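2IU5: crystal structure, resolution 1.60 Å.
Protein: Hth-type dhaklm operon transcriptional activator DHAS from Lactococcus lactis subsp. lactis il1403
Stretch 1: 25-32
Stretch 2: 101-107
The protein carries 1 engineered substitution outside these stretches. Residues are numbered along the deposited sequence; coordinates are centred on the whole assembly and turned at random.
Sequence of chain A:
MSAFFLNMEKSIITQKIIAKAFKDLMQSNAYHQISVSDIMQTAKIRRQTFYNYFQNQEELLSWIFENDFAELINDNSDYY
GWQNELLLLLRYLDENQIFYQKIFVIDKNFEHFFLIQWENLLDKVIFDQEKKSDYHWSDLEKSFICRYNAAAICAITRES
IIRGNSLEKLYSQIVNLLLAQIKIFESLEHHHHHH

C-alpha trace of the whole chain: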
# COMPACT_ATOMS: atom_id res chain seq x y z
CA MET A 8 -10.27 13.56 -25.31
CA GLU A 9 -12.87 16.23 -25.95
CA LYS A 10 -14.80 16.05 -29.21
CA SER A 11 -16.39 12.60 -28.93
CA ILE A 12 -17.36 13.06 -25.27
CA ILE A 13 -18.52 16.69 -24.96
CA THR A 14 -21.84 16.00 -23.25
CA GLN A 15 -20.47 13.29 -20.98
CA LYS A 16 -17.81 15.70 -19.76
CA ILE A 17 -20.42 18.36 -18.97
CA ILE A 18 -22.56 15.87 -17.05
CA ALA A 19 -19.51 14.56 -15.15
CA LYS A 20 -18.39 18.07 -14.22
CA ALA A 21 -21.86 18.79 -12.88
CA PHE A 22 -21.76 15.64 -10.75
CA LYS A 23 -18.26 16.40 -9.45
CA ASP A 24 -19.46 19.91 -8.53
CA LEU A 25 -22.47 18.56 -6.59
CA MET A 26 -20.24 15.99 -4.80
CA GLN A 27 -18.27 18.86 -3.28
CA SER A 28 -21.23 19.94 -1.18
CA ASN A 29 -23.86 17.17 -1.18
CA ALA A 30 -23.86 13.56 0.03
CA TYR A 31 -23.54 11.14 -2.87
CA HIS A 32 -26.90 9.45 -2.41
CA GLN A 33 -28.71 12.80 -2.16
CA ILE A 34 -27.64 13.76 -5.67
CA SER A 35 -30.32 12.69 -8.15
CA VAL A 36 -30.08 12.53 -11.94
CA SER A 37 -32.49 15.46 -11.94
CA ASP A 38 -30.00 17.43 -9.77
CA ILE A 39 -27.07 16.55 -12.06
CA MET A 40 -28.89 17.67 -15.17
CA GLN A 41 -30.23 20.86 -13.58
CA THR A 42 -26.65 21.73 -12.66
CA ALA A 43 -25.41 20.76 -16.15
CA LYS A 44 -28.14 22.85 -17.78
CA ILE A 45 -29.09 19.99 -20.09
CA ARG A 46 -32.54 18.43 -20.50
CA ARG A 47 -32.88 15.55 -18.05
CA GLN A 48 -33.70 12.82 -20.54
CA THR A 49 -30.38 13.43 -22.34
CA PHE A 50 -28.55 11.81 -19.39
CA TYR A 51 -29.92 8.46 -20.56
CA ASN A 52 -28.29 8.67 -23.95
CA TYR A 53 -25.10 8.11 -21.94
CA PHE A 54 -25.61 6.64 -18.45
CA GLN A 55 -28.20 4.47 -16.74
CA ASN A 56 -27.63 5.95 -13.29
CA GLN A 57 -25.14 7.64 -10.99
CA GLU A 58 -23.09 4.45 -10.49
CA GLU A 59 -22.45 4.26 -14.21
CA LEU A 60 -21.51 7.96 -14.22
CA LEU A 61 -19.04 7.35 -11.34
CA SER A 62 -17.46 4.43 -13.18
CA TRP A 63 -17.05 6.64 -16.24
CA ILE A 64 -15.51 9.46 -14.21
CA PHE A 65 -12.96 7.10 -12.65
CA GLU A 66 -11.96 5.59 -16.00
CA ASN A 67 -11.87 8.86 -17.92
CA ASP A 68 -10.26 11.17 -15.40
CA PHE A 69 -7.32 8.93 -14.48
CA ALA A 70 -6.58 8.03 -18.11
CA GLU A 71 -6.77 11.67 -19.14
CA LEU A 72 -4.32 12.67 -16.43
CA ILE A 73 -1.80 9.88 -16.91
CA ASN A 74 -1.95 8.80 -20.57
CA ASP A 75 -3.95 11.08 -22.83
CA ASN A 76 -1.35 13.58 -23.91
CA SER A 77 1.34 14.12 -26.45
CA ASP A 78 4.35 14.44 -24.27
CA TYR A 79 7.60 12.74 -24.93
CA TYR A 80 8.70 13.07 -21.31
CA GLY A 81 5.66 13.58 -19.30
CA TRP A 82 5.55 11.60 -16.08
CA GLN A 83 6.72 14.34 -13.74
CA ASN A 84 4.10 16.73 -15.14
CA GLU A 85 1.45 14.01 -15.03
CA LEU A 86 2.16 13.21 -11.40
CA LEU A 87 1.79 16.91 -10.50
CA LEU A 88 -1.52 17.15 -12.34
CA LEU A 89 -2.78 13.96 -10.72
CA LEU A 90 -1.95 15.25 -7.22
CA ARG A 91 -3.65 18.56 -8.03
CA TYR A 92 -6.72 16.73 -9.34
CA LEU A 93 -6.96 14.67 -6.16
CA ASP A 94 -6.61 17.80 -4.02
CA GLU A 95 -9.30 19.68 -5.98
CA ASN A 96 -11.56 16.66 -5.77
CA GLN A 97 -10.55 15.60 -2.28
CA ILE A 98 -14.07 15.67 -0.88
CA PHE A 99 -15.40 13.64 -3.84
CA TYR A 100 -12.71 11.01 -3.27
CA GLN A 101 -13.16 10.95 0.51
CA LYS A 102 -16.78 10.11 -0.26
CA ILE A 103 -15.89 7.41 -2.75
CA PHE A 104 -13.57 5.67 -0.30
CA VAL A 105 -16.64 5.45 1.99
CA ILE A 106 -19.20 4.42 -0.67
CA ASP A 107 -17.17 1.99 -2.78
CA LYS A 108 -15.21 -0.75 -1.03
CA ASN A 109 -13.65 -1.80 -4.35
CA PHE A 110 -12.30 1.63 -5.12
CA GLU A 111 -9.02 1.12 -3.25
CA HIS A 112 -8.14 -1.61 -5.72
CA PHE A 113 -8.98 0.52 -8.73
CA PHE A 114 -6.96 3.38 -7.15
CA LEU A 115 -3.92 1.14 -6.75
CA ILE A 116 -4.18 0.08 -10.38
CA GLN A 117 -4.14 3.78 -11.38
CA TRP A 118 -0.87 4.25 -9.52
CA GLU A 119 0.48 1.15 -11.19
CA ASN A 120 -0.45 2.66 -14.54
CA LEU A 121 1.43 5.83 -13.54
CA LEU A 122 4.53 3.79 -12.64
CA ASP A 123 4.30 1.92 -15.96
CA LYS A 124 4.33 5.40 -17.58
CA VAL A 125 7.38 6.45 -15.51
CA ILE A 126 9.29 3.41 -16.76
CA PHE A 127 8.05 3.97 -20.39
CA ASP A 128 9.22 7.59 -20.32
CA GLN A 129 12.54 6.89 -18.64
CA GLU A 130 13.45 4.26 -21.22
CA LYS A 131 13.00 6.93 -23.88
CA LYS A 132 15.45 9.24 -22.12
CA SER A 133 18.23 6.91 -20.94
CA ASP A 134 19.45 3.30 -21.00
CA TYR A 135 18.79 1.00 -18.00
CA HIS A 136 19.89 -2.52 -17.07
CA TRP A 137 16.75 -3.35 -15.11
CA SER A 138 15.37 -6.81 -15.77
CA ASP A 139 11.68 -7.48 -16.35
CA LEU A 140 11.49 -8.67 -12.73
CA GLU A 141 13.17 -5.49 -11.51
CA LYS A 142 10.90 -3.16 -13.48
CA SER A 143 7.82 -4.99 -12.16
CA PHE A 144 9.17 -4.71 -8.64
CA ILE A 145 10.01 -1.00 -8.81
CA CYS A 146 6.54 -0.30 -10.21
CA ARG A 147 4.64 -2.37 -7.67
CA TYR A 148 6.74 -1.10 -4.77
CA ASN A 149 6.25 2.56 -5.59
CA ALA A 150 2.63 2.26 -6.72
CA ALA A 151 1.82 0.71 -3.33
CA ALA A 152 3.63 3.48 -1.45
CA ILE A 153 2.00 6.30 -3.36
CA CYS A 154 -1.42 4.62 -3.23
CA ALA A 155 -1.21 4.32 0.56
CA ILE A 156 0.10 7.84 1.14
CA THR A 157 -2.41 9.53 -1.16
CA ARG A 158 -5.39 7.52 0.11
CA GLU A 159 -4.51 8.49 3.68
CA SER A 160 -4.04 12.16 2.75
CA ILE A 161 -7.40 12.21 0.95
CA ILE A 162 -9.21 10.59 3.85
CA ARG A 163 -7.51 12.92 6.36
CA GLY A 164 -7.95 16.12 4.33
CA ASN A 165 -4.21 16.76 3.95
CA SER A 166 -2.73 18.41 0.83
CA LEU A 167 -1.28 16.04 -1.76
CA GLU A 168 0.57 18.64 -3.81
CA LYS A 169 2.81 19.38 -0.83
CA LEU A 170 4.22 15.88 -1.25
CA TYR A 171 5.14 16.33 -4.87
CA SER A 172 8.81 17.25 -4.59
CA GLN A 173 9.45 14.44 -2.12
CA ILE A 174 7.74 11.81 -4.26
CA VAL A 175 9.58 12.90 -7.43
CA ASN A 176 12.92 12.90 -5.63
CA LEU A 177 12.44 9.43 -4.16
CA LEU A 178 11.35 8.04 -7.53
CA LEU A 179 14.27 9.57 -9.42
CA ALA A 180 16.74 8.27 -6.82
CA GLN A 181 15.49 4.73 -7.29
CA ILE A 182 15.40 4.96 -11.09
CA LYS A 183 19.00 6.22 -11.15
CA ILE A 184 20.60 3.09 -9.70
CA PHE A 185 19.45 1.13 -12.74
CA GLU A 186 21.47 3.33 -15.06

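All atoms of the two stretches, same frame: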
# COMPACT_ATOMS: atom_id res chain seq x y z
N LEU A 25 -21.50 18.88 -7.65
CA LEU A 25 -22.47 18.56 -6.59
C LEU A 25 -21.85 17.73 -5.46
O LEU A 25 -22.21 17.88 -4.30
CB LEU A 25 -23.68 17.86 -7.21
CG LEU A 25 -24.50 18.78 -8.11
CD1 LEU A 25 -25.31 17.99 -9.11
CD2 LEU A 25 -25.42 19.70 -7.32
N MET A 26 -20.90 16.84 -5.81
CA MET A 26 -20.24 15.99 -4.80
C MET A 26 -19.34 16.79 -3.85
O MET A 26 -18.94 16.31 -2.80
CB MET A 26 -19.41 14.89 -5.47
CG MET A 26 -20.23 13.79 -6.11
SD MET A 26 -20.80 12.63 -4.85
CE MET A 26 -19.37 11.54 -4.64
N GLN A 27 -19.02 18.03 -4.21
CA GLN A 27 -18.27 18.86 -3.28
C GLN A 27 -19.11 19.18 -2.04
O GLN A 27 -18.56 19.34 -0.94
CB GLN A 27 -17.80 20.13 -4.00
CG GLN A 27 -17.13 21.18 -3.13
CD GLN A 27 -15.73 20.77 -2.73
OE1 GLN A 27 -15.06 20.02 -3.44
NE2 GLN A 27 -15.28 21.27 -1.60
N SER A 28 -20.42 19.30 -2.22
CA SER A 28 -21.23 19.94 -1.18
C SER A 28 -22.50 19.17 -0.82
O SER A 28 -23.27 19.64 0.02
CB SER A 28 -21.59 21.37 -1.61
OG SER A 28 -22.32 21.33 -2.83
N ASN A 29 -22.70 18.02 -1.46
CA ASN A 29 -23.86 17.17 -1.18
C ASN A 29 -23.42 15.73 -0.96
O ASN A 29 -22.43 15.30 -1.56
CB ASN A 29 -24.83 17.21 -2.35
CG ASN A 29 -25.40 18.60 -2.61
OD1 ASN A 29 -26.39 19.00 -1.97
ND2 ASN A 29 -24.78 19.35 -3.52
N ALA A 30 -24.14 14.99 -0.11
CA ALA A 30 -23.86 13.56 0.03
C ALA A 30 -24.19 12.86 -1.28
O ALA A 30 -25.16 13.20 -1.96
CB ALA A 30 -24.70 12.99 1.15
N TYR A 31 -23.37 11.87 -1.64
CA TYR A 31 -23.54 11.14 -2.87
C TYR A 31 -24.98 10.69 -3.13
O TYR A 31 -25.52 10.91 -4.21
CB TYR A 31 -22.62 9.92 -2.87
CG TYR A 31 -23.02 8.88 -3.88
CD1 TYR A 31 -22.78 9.06 -5.24
CD2 TYR A 31 -23.64 7.70 -3.47
CE1 TYR A 31 -23.15 8.09 -6.17
CE2 TYR A 31 -24.01 6.74 -4.39
CZ TYR A 31 -23.77 6.94 -5.73
OH TYR A 31 -24.14 5.98 -6.65
N HIS A 32 -25.60 10.05 -2.15
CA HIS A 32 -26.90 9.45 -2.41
C HIS A 32 -28.01 10.48 -2.49
O HIS A 32 -29.11 10.16 -2.92
CB HIS A 32 -27.27 8.43 -1.33
CG HIS A 32 -27.29 9.00 0.05
ND1 HIS A 32 -26.14 9.33 0.75
CD2 HIS A 32 -28.33 9.32 0.86
CE1 HIS A 32 -26.48 9.81 1.94
NE2 HIS A 32 -27.80 9.82 2.03
N GLN A 101 -12.84 11.38 -0.85
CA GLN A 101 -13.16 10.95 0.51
C GLN A 101 -14.49 10.20 0.52
O GLN A 101 -14.62 9.14 1.15
CB GLN A 101 -13.33 12.15 1.44
CG GLN A 101 -12.09 12.89 1.78
CD GLN A 101 -12.37 14.02 2.75
OE1 GLN A 101 -13.53 14.41 2.95
NE2 GLN A 101 -11.31 14.55 3.36
N LYS A 102 -15.48 10.76 -0.18
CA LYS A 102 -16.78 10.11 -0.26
C LYS A 102 -16.74 8.77 -0.94
O LYS A 102 -17.40 7.84 -0.49
CB LYS A 102 -17.83 11.03 -0.87
CG LYS A 102 -18.15 12.19 0.03
CD LYS A 102 -19.05 13.20 -0.66
CE LYS A 102 -19.32 14.35 0.28
NZ LYS A 102 -19.96 15.53 -0.36
N ILE A 103 -15.98 8.67 -2.01
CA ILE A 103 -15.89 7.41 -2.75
C ILE A 103 -15.21 6.33 -1.92
O ILE A 103 -15.62 5.16 -1.97
CB ILE A 103 -15.12 7.59 -4.04
CG1 ILE A 103 -15.83 8.57 -4.98
CG2 ILE A 103 -14.90 6.23 -4.71
CD1 ILE A 103 -17.27 8.23 -5.25
N PHE A 104 -14.19 6.68 -1.14
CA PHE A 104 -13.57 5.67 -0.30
C PHE A 104 -14.56 5.12 0.72
O PHE A 104 -14.42 3.97 1.15
CB PHE A 104 -12.31 6.19 0.41
CG PHE A 104 -11.11 6.22 -0.46
CD1 PHE A 104 -10.58 5.05 -0.98
CD2 PHE A 104 -10.49 7.42 -0.77
CE1 PHE A 104 -9.45 5.08 -1.80
CE2 PHE A 104 -9.35 7.46 -1.59
CZ PHE A 104 -8.84 6.28 -2.10
N VAL A 105 -15.56 5.92 1.10
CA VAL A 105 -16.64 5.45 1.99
C VAL A 105 -17.67 4.59 1.26
O VAL A 105 -18.06 3.53 1.77
CB VAL A 105 -17.34 6.63 2.70
CG1 VAL A 105 -18.58 6.12 3.45
CG2 VAL A 105 -16.38 7.30 3.67
N ILE A 106 -18.12 5.04 0.09
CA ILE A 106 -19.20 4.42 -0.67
C ILE A 106 -18.81 3.13 -1.39
O ILE A 106 -19.63 2.23 -1.54
CB ILE A 106 -19.74 5.35 -1.76
CG1 ILE A 106 -20.34 6.63 -1.18
CG2 ILE A 106 -20.78 4.63 -2.59
CD1 ILE A 106 -20.15 7.82 -2.11
N ASP A 107 -17.56 3.05 -1.84
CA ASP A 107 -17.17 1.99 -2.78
C ASP A 107 -15.97 1.24 -2.24
O ASP A 107 -14.83 1.69 -2.35
CB ASP A 107 -16.89 2.56 -4.17
CG ASP A 107 -16.46 1.50 -5.18
OD1 ASP A 107 -16.44 0.30 -4.83
OD2 ASP A 107 -16.13 1.87 -6.33
O HOH W 1 -19.41 17.92 1.42

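Why is the side chain of Lys102 so nearly straight? Its CA-to-CB bond points toward the first stretch, and after chi1 in the m well (-68°) the remaining three torsions are all t, so the chain reaches out at close to full length. That reach carries the ammonium group to the carbonyls near the end of the helix in the first stretch. There Lys102 NZ donates two hydrogen bonds, to Met26 O and to Asn29 O, each 2.8 Å long. A third partner is a water, which accepts from Lys102 NZ at 3.0 Å and donates to Gln27 O at 2.9 Å. The direct Lys102 NZ to Gln27 O distance is 4.1 Å, so the water bridges a gap the lysine does not close itself.

How is the backbone held in the shape that receives the ammonium group? Asn29 points its CA-to-CB bond away from the second stretch, and its chi1 of -62° (m) turns the amide back along its own chain, where Asn29 ND2 donates to Leu25 O at 3.1 Å. Leu25 O also accepts from Ser28 N at 3.1 Å and, weakly, from Asn29 N at 2.9 Å. The side chain of Asn29 thus ties it back to Leu25, while its backbone O remains available to Lys102.

What does Met26 contribute besides its carbonyl? Met26 is buried and its CA-to-CB bond points toward the second stretch; the side chain adopts m at all three torsions (-72°, -80°, -83°). The curl brings Met26 CE to 4.0 Å from Ile103 CD1 and 4.1 Å from Lys102 CB, so the methyl packs against both an isoleucine and the aliphatic base of the lysine. Ile103 meets it from a sideways start: with chi1 and chi2 both m (-63°, -53°), the end of its side chain comes nearer than its CA-to-CB direction suggests. Met26 therefore joins a polar contact through its backbone to an apolar one through its side chain.

Where do Tyr31 and Ile106 meet? Both CA-to-CB bonds point toward the opposing stretch, and the closest approach is Tyr31 CB to Ile106 CD1, a tight 3.3 Å. Ile106 lies one helical turn after Lys102, a spacing that puts both side chains on the same side of the helix; Ile106 N donates to Lys102 O at 2.9 Å. Its chi1 is an ordinary m (-62°), but chi2 sits between wells at 147°. CD1 lies obliquely to the tyrosine ring.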